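Local structure of phycocyanobilin lyase subunit beta (Nostoc sp. PCC 7120, 5N3U) at residues Val57-Gly60 against Glu61-Val64; Pro92-Leu95 against Asp96-Asp100; Lys137-Glu140 against Thr141-Ile145. The protein pairs with the subunit CpcE to form a phycobiliprotein lyase that is probably required for attaching the bilin chromophore to the CpcA gene product. One frame throughout, in Å; residues are numbered along the deposited sequence.

Contact 1: Val57-Gly60 against Glu61-Val64; sequences VQLG and EVAV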
ATOM      1  N   VAL B  57     -13.246 -22.128   4.984  1.00 28.53           N
ATOM      2  CA  VAL B  57     -14.545 -22.081   4.404  1.00 29.59           C
ATOM      3  C   VAL B  57     -15.289 -23.370   4.757  1.00 37.44           C
ATOM      4  O   VAL B  57     -16.470 -23.332   5.034  1.00 35.63           O
ATOM      5  CB  VAL B  57     -14.461 -21.926   2.905  1.00 30.97           C
ATOM      6  CG1 VAL B  57     -15.790 -22.098   2.221  1.00 31.91           C
ATOM      7  CG2 VAL B  57     -13.982 -20.549   2.512  1.00 34.48           C
ATOM      8  N   GLN B  58     -14.581 -24.499   4.780  1.00 38.59           N
ATOM      9  CA  GLN B  58     -15.267 -25.784   5.047  1.00 44.88           C
ATOM     10  C   GLN B  58     -15.729 -25.770   6.458  1.00 40.11           C
ATOM     11  O   GLN B  58     -16.820 -26.151   6.737  1.00 42.46           O
ATOM     12  CB  GLN B  58     -14.373 -26.992   4.768  1.00 50.20           C
ATOM     13  CG  GLN B  58     -14.338 -27.360   3.272  1.00 57.68           C
ATOM     14  CD  GLN B  58     -13.138 -28.242   2.878  1.00 69.91           C
ATOM     15  OE1 GLN B  58     -12.455 -28.809   3.754  1.00 72.80           O
ATOM     16  NE2 GLN B  58     -12.888 -28.389   1.553  1.00 77.59           N
ATOM     17  N   LEU B  59     -14.940 -25.235   7.361  1.00 39.40           N
ATOM     18  CA  LEU B  59     -15.415 -25.062   8.714  1.00 39.53           C
ATOM     19  C   LEU B  59     -16.648 -24.184   8.813  1.00 40.42           C
ATOM     20  O   LEU B  59     -17.457 -24.416   9.635  1.00 36.77           O
ATOM     21  CB  LEU B  59     -14.315 -24.485   9.584  1.00 42.10           C
ATOM     22  CG  LEU B  59     -13.187 -25.423  10.031  1.00 40.12           C
ATOM     23  CD1 LEU B  59     -11.978 -24.705  10.555  1.00 35.35           C
ATOM     24  CD2 LEU B  59     -13.683 -26.326  11.163  1.00 42.63           C
ATOM     25  N   GLY B  60     -16.740 -23.127   8.017  1.00 36.63           N
ATOM     26  CA  GLY B  60     -17.954 -22.338   7.883  1.00 34.59           C
ATOM     27  C   GLY B  60     -18.236 -21.373   9.030  1.00 36.24           C
ATOM     28  O   GLY B  60     -17.324 -20.742   9.565  1.00 31.58           O
ATOM     29  N   GLU B  61     -19.507 -21.276   9.434  1.00 35.09           N
ATOM     30  CA  GLU B  61     -19.941 -20.305  10.491  1.00 39.84           C
ATOM     31  C   GLU B  61     -19.103 -20.230  11.724  1.00 36.23           C
ATOM     32  O   GLU B  61     -18.879 -19.150  12.281  1.00 32.98           O
ATOM     33  CB  GLU B  61     -21.363 -20.619  10.995  1.00 46.65           C
ATOM     34  CG  GLU B  61     -22.391 -19.674  10.474  1.00 56.24           C
ATOM     35  CD  GLU B  61     -22.764 -19.934   9.027  1.00 64.20           C
ATOM     36  OE1 GLU B  61     -22.898 -21.113   8.653  1.00 82.98           O
ATOM     37  OE2 GLU B  61     -22.989 -18.961   8.281  1.00 73.28           O
ATOM     38  N   VAL B  62     -18.672 -21.384  12.218  1.00 30.79           N
ATOM     39  CA  VAL B  62     -17.951 -21.382  13.465  1.00 32.20           C
ATOM     40  C   VAL B  62     -16.619 -20.519  13.424  1.00 28.03           C
ATOM     41  O   VAL B  62     -16.140 -20.030  14.459  1.00 29.39           O
ATOM     42  CB  VAL B  62     -17.622 -22.846  13.924  1.00 36.79           C
ATOM     43  CG1 VAL B  62     -16.655 -23.545  12.958  1.00 39.67           C
ATOM     44  CG2 VAL B  62     -17.070 -22.854  15.339  1.00 38.78           C
ATOM     45  N   ALA B  63     -15.996 -20.473  12.259  1.00 27.70           N
ATOM     46  CA  ALA B  63     -14.771 -19.647  12.078  1.00 26.49           C
ATOM     47  C   ALA B  63     -15.048 -18.146  11.907  1.00 29.10           C
ATOM     48  O   ALA B  63     -14.103 -17.361  11.995  1.00 24.45           O
ATOM     49  CB  ALA B  63     -14.010 -20.144  10.927  1.00 27.34           C
ATOM     50  N   VAL B  64     -16.293 -17.750  11.616  1.00 28.60           N
ATOM     51  CA  VAL B  64     -16.574 -16.356  11.294  1.00 28.17           C
ATOM     52  C   VAL B  64     -16.136 -15.364  12.392  1.00 25.40           C
ATOM     53  O   VAL B  64     -15.490 -14.422  12.046  1.00 26.54           O
ATOM     54  CB  VAL B  64     -18.044 -16.163  10.865  1.00 25.42           C
ATOM     55  CG1 VAL B  64     -18.389 -14.687  10.800  1.00 26.01           C
ATOM     56  CG2 VAL B  64     -18.216 -16.811   9.568  1.00 26.45           C
TER
HETATM   57  O   HOH W   1     -19.733 -23.857  11.093  1.00 39.44           O

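Contact 2: Pro92-Leu95 against Asp96-Asp100; sequences PRAL and DVLID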
ATOM      1  N   PRO B  92     -23.821 -13.470   7.070  1.00 23.75           N
ATOM      2  CA  PRO B  92     -24.146 -12.036   7.010  1.00 21.77           C
ATOM      3  C   PRO B  92     -23.651 -11.233   8.195  1.00 24.11           C
ATOM      4  O   PRO B  92     -23.676 -10.000   8.139  1.00 20.95           O
ATOM      5  CB  PRO B  92     -25.709 -12.055   6.918  1.00 22.49           C
ATOM      6  CG  PRO B  92     -26.069 -13.323   7.643  1.00 21.98           C
ATOM      7  CD  PRO B  92     -25.054 -14.285   7.223  1.00 23.56           C
ATOM      8  N   ARG B  93     -23.108 -11.871   9.231  1.00 22.54           N
ATOM      9  CA  ARG B  93     -22.453 -11.118  10.287  1.00 22.29           C
ATOM     10  C   ARG B  93     -21.192 -10.381   9.797  1.00 21.10           C
ATOM     11  O   ARG B  93     -20.758  -9.480  10.429  1.00 22.28           O
ATOM     12  CB  ARG B  93     -22.081 -11.974  11.452  1.00 23.74           C
ATOM     13  CG  ARG B  93     -23.291 -12.550  12.244  1.00 28.55           C
ATOM     14  CD  ARG B  93     -22.746 -13.440  13.331  1.00 28.39           C
ATOM     15  NE  ARG B  93     -22.251 -14.691  12.780  1.00 31.58           N
ATOM     16  CZ  ARG B  93     -21.585 -15.612  13.477  1.00 31.23           C
ATOM     17  NH1 ARG B  93     -21.396 -15.473  14.760  1.00 33.84           N
ATOM     18  NH2 ARG B  93     -21.133 -16.699  12.873  1.00 31.64           N
ATOM     19  N   ALA B  94     -20.693 -10.748   8.641  1.00 19.54           N
ATOM     20  CA  ALA B  94     -19.525 -10.102   8.024  1.00 18.98           C
ATOM     21  C   ALA B  94     -19.880  -8.832   7.270  1.00 19.33           C
ATOM     22  O   ALA B  94     -19.002  -8.204   6.707  1.00 19.79           O
ATOM     23  CB  ALA B  94     -18.890 -11.116   7.068  1.00 19.17           C
ATOM     24  N   LEU B  95     -21.150  -8.447   7.228  1.00 19.63           N
ATOM     25  CA  LEU B  95     -21.544  -7.249   6.473  1.00 21.01           C
ATOM     26  C   LEU B  95     -20.658  -5.987   6.762  1.00 19.21           C
ATOM     27  O   LEU B  95     -20.088  -5.340   5.848  1.00 18.19           O
ATOM     28  CB  LEU B  95     -22.982  -6.946   6.785  1.00 21.83           C
ATOM     29  CG  LEU B  95     -23.507  -5.672   6.137  1.00 23.31           C
ATOM     30  CD1 LEU B  95     -23.624  -5.808   4.645  1.00 24.50           C
ATOM     31  CD2 LEU B  95     -24.839  -5.183   6.722  1.00 27.61           C
ATOM     32  N   ASP B  96     -20.561  -5.614   8.024  1.00 20.13           N
ATOM     33  CA  ASP B  96     -19.858  -4.327   8.345  1.00 21.16           C
ATOM     34  C   ASP B  96     -18.370  -4.370   8.001  1.00 21.19           C
ATOM     35  O   ASP B  96     -17.857  -3.412   7.515  1.00 18.80           O
ATOM     36  CB  ASP B  96     -20.050  -3.969   9.818  1.00 24.99           C
ATOM     37  CG  ASP B  96     -21.550  -3.629  10.166  1.00 30.32           C
ATOM     38  OD1 ASP B  96     -22.398  -3.180   9.293  1.00 34.24           O
ATOM     39  OD2 ASP B  96     -21.892  -3.787  11.348  1.00 39.43           O
ATOM     40  N   VAL B  97     -17.700  -5.504   8.240  1.00 17.92           N
ATOM     41  CA  VAL B  97     -16.339  -5.648   7.764  1.00 21.99           C
ATOM     42  C   VAL B  97     -16.244  -5.520   6.256  1.00 19.64           C
ATOM     43  O   VAL B  97     -15.319  -4.895   5.725  1.00 17.45           O
ATOM     44  CB  VAL B  97     -15.670  -6.954   8.265  1.00 22.20           C
ATOM     45  CG1 VAL B  97     -14.444  -7.396   7.492  1.00 23.24           C
ATOM     46  CG2 VAL B  97     -15.296  -6.743   9.724  1.00 24.89           C
ATOM     47  N   LEU B  98     -17.116  -6.180   5.525  1.00 16.81           N
ATOM     48  CA  LEU B  98     -17.073  -6.100   4.110  1.00 18.57           C
ATOM     49  C   LEU B  98     -17.351  -4.719   3.566  1.00 18.87           C
ATOM     50  O   LEU B  98     -16.746  -4.261   2.598  1.00 16.52           O
ATOM     51  CB  LEU B  98     -18.026  -7.094   3.466  1.00 20.04           C
ATOM     52  CG  LEU B  98     -17.546  -8.467   3.142  1.00 26.26           C
ATOM     53  CD1 LEU B  98     -16.602  -9.058   4.116  1.00 29.16           C
ATOM     54  CD2 LEU B  98     -18.732  -9.382   2.839  1.00 27.30           C
ATOM     55  N   ILE B  99     -18.248  -4.022   4.222  1.00 18.73           N
ATOM     56  CA  ILE B  99     -18.518  -2.617   3.811  1.00 20.51           C
ATOM     57  C   ILE B  99     -17.327  -1.712   4.011  1.00 20.93           C
ATOM     58  O   ILE B  99     -16.881  -0.957   3.097  1.00 18.06           O
ATOM     59  CB  ILE B  99     -19.694  -2.068   4.578  1.00 21.56           C
ATOM     60  CG1 ILE B  99     -20.943  -2.674   4.033  1.00 20.74           C
ATOM     61  CG2 ILE B  99     -19.748  -0.560   4.466  1.00 24.30           C
ATOM     62  CD1 ILE B  99     -22.178  -2.247   4.831  1.00 21.66           C
ATOM     63  N   ASP B 100     -16.648  -1.902   5.125  1.00 20.61           N
ATOM     64  CA  ASP B 100     -15.459  -1.149   5.361  1.00 20.93           C
ATOM     65  C   ASP B 100     -14.383  -1.399   4.379  1.00 20.68           C
ATOM     66  O   ASP B 100     -13.724  -0.485   3.930  1.00 21.61           O
ATOM     67  CB  ASP B 100     -14.859  -1.531   6.731  1.00 27.11           C
ATOM     68  CG  ASP B 100     -15.455  -0.751   7.802  1.00 33.68           C
ATOM     69  OD1 ASP B 100     -16.123   0.251   7.468  1.00 41.91           O
ATOM     70  OD2 ASP B 100     -15.302  -1.102   9.002  1.00 35.13           O
TER
HETATM   71  O   HOH W   2     -18.844  -7.464  10.128  1.00 22.44           O
HETATM   72  O   HOH W   3     -22.076  -6.771  10.263  1.00 30.49           O

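Contact 3: Lys137-Glu140 against Thr141-Ile145; sequences KALE and TLLFI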
ATOM      1  N   LYS B 137     -28.148  -2.211   2.964  1.00 24.36           N
ATOM      2  CA  LYS B 137     -26.904  -1.500   3.251  1.00 25.75           C
ATOM      3  C   LYS B 137     -25.822  -1.964   2.272  1.00 24.35           C
ATOM      4  O   LYS B 137     -24.985  -1.204   1.855  1.00 24.25           O
ATOM      5  CB  LYS B 137     -26.403  -1.829   4.666  1.00 27.98           C
ATOM      6  CG  LYS B 137     -27.280  -1.454   5.827  1.00 32.15           C
ATOM      7  CD  LYS B 137     -27.623   0.018   5.883  1.00 37.60           C
ATOM      8  CE  LYS B 137     -26.400   0.892   6.273  1.00 40.84           C
ATOM      9  NZ  LYS B 137     -26.934   2.292   5.995  1.00 53.00           N
ATOM     10  N   ALA B 138     -25.830  -3.253   1.920  1.00 23.52           N
ATOM     11  CA  ALA B 138     -24.871  -3.752   0.946  1.00 25.02           C
ATOM     12  C   ALA B 138     -25.034  -3.058  -0.387  1.00 27.76           C
ATOM     13  O   ALA B 138     -24.071  -2.550  -0.962  1.00 22.31           O
ATOM     14  CB  ALA B 138     -25.019  -5.238   0.806  1.00 24.85           C
ATOM     15  N   LEU B 139     -26.286  -2.919  -0.804  1.00 25.28           N
ATOM     16  CA  LEU B 139     -26.606  -2.215  -2.005  1.00 26.78           C
ATOM     17  C   LEU B 139     -26.097  -0.816  -1.956  1.00 23.90           C
ATOM     18  O   LEU B 139     -25.424  -0.376  -2.904  1.00 24.77           O
ATOM     19  CB  LEU B 139     -28.157  -2.263  -2.246  1.00 29.56           C
ATOM     20  CG  LEU B 139     -28.654  -1.387  -3.386  1.00 30.94           C
ATOM     21  CD1 LEU B 139     -28.033  -1.836  -4.693  1.00 32.30           C
ATOM     22  CD2 LEU B 139     -30.200  -1.388  -3.470  1.00 34.66           C
ATOM     23  N   GLU B 140     -26.335  -0.090  -0.875  1.00 24.85           N
ATOM     24  CA  GLU B 140     -25.872   1.319  -0.799  1.00 26.43           C
ATOM     25  C   GLU B 140     -24.379   1.386  -1.021  1.00 26.81           C
ATOM     26  O   GLU B 140     -23.873   2.269  -1.684  1.00 22.91           O
ATOM     27  CB  GLU B 140     -26.213   1.979   0.554  1.00 30.66           C
ATOM     28  CG  GLU B 140     -27.704   2.199   0.786  1.00 38.92           C
ATOM     29  CD  GLU B 140     -28.158   2.405   2.303  1.00 50.37           C
ATOM     30  OE1 GLU B 140     -27.345   2.605   3.298  1.00 43.33           O
ATOM     31  OE2 GLU B 140     -29.389   2.291   2.531  1.00 46.44           O
ATOM     32  N   THR B 141     -23.637   0.452  -0.421  1.00 23.95           N
ATOM     33  CA  THR B 141     -22.193   0.494  -0.577  1.00 21.83           C
ATOM     34  C   THR B 141     -21.799   0.166  -1.976  1.00 20.74           C
ATOM     35  O   THR B 141     -20.863   0.777  -2.493  1.00 21.64           O
ATOM     36  CB  THR B 141     -21.513  -0.486   0.407  1.00 23.47           C
ATOM     37  OG1 THR B 141     -21.637   0.119   1.684  1.00 24.82           O
ATOM     38  CG2 THR B 141     -20.013  -0.517   0.250  1.00 21.03           C
ATOM     39  N   LEU B 142     -22.434  -0.839  -2.558  1.00 22.01           N
ATOM     40  CA  LEU B 142     -22.110  -1.207  -3.917  1.00 21.26           C
ATOM     41  C   LEU B 142     -22.405  -0.108  -4.911  1.00 22.40           C
ATOM     42  O   LEU B 142     -21.659   0.079  -5.875  1.00 24.14           O
ATOM     43  CB  LEU B 142     -22.816  -2.459  -4.324  1.00 21.71           C
ATOM     44  CG  LEU B 142     -22.252  -3.749  -3.751  1.00 20.69           C
ATOM     45  CD1 LEU B 142     -23.217  -4.852  -3.904  1.00 24.30           C
ATOM     46  CD2 LEU B 142     -20.994  -4.164  -4.459  1.00 21.36           C
ATOM     47  N   LEU B 143     -23.479   0.632  -4.677  1.00 25.07           N
ATOM     48  CA  LEU B 143     -23.787   1.794  -5.518  1.00 27.52           C
ATOM     49  C   LEU B 143     -22.731   2.853  -5.376  1.00 29.61           C
ATOM     50  O   LEU B 143     -22.257   3.471  -6.369  1.00 26.13           O
ATOM     51  CB  LEU B 143     -25.172   2.374  -5.196  1.00 28.63           C
ATOM     52  CG  LEU B 143     -26.364   1.471  -5.444  1.00 31.87           C
ATOM     53  CD1 LEU B 143     -27.666   2.135  -4.953  1.00 33.20           C
ATOM     54  CD2 LEU B 143     -26.501   1.150  -6.928  1.00 34.49           C
ATOM     55  N   PHE B 144     -22.303   3.082  -4.147  1.00 26.28           N
ATOM     56  CA  PHE B 144     -21.222   4.014  -3.946  1.00 27.34           C
ATOM     57  C   PHE B 144     -19.902   3.626  -4.615  1.00 29.66           C
ATOM     58  O   PHE B 144     -19.242   4.480  -5.253  1.00 27.13           O
ATOM     59  CB  PHE B 144     -21.089   4.273  -2.444  1.00 27.03           C
ATOM     60  CG  PHE B 144     -19.941   5.102  -2.052  1.00 25.71           C
ATOM     61  CD1 PHE B 144     -20.038   6.457  -2.125  1.00 24.28           C
ATOM     62  CD2 PHE B 144     -18.814   4.545  -1.459  1.00 30.09           C
ATOM     63  CE1 PHE B 144     -19.014   7.244  -1.731  1.00 29.25           C
ATOM     64  CE2 PHE B 144     -17.723   5.373  -1.073  1.00 29.33           C
ATOM     65  CZ  PHE B 144     -17.847   6.719  -1.169  1.00 26.32           C
ATOM     66  N   ILE B 145     -19.471   2.367  -4.485  1.00 23.89           N
ATOM     67  CA  ILE B 145     -18.156   2.054  -5.076  1.00 25.78           C
ATOM     68  C   ILE B 145     -18.197   1.897  -6.595  1.00 27.41           C
ATOM     69  O   ILE B 145     -17.155   1.885  -7.215  1.00 28.99           O
ATOM     70  CB  ILE B 145     -17.462   0.842  -4.425  1.00 24.64           C
ATOM     71  CG1 ILE B 145     -18.278  -0.420  -4.591  1.00 25.03           C
ATOM     72  CG2 ILE B 145     -17.277   1.123  -2.937  1.00 24.45           C
ATOM     73  CD1 ILE B 145     -17.449  -1.634  -4.310  1.00 27.61           C
TER

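Contact 1: Val57-Gly60 against Glu61-Val64
Gly60 and Ala63 meet through their backbones where helix 46-59 ends: Ala63 N donates to Gly60 O at 3.0 Å. The bond is rather bent, with an angle of 141° at the hydrogen. The next bond of the same spacing, Val64 N to Glu61 O, carries the chain into helix 64-69. A water forms a bridge beside it, donating a hydrogen bond to Leu59 O at 2.8 Å and accepting one from Val62 N at 2.9 Å, and thus joins the last helical carbonyl to the turn.

Side chains fill in around this frame. Val62 brings its CG1 branch to the carbonyl of Leu59, 3.5 Å from Leu59 O, and to 4.2 Å from Leu59 CB. A chi1 of 65° puts CG1 between the backbone N and carbonyl carbon of Val62, on the side facing the helix end. The small methyl of Ala63 points toward the helix end, with Ala63 CB 3.6 Å from Gly60 O.

Gly60 leaves the helix with a positive phi of 77°, a conformation that by itself favours glycine. Further out, Leu59 and Ala63 both rest on Ile34 of helix 34-40, while Val64 packs against Ile89 of helix 76-89. The chemistry implies a sharp corner built from main-chain polar groups and one water: Leu59 O, the last helical carbonyl, takes a water that Val62 N also holds, and Gly60 O takes Ala63 N, so the polar atoms of the helix end are met within the turn itself.

Contact 2: Pro92-Leu95 against Asp96-Asp100
Leu95 and Ile99 lie one turn apart at the start of helix 95-104, an i/i+4 apolar pair in the HEAT-repeat array. Their side chains cross at a slant, the CD1 methyls 3.8 Å apart. In Leu95 the CG atom is anti to the backbone N (chi1 176°), which swings the branch out beside its own carbonyl and toward the next turn. Ile99 answers with CG1 turned back to the oxygen of that carbonyl, 3.3 Å from Leu95 O. Branched aliphatic chains suit this face because helix 130-145 packs on it: Leu95 meets Ala134 and Ala138, and Ile99 meets Thr141.

Ala94 and Leu98 make a looser apolar contact on another face, where Leu98 CD1 comes to 4.3 Å from Ala94 CB. Leu98 CD1 also lies 3.6 Å from Ala94 O. The alanine is small, and helices 64-69 and 76-89 receive this side through Leu68, Leu86 and Ile83.

Asp96 directs its carboxylate to the subunit interface. OD2 makes a salt bridge with Arg75 of the alpha subunit and OD1 a hydrogen bond with Thr66 of that chain, so both oxygens are engaged, which would probably favour the charged form.

The backbone sets the spacing of these residues. Pro92 begins a 3-10 turn closed by Leu95 N on Pro92 O, after which Leu98 N to Ala94 O (3.0 Å, 168°) and Ile99 N to Leu95 O (2.8 Å) establish the alpha helix. Two waters extend the pattern from Arg93 O, which accepts a hydrogen bond from each; one accepts from Val97 N at 3.0 Å and the other from Asp96 N at 2.9 Å.

Contact 3: Lys137-Glu140 against Thr141-Ile145
Helix 130-145, one of the packed helices of the HEAT-repeat array, carries this contact in its C-terminal half. Leu139 and Leu143, an i/i+4 pair, meet with Leu139 CD1 3.8 Å from Leu143 CG. Leu139 reaches forward because its CG is anti to the backbone N (chi1 172°), whereas Leu143 CG comes back to within 3.3 Å of Leu139 O. Both leucines pack on Leu161 of helix 151-163, where branched aliphatic side chains fill the interface between the two helices.

Ala138 and Thr141 serve another face: each touches Leu118 of helix 108-118, and short side chains permit that close approach. Four successive alpha-helical bonds hold the turn, among them Leu142 N to Ala138 O at 2.9 Å and Leu143 N to Leu139 O at 2.8 Å.

Toward the alpha subunit the helix turns charged. Lys137 makes a salt bridge with Asp64 of that chain, and its ammonium group pairs with two carboxylates in all, which would probably keep it protonated. The second belongs to Glu140: its OE1 receives Lys137 NZ at 2.7 Å on the syn lone pair.

In the fold
From the N terminus, the three contacts follow one another in series; none nests in or crosses another. Contact 1 closes the corner between helices 46-59 and 64-69, and contact 2 the entry from the loop after helix 76-89 into helix 95-104. Contact 3 closes no loop, lying wholly within helix 130-145. Arg93 joins the first two: its NH2 lies 3.7 Å from Val64 CB. Between contacts 2 and 3 the link is direct helix packing, with Ile99 CG2 3.4 Å from Thr141 OG1. Contacts 1 and 3, about 25 Å apart between centres, lie on opposite sides of the chain's centre, and contacts 2 and 3 both reach the alpha subunit.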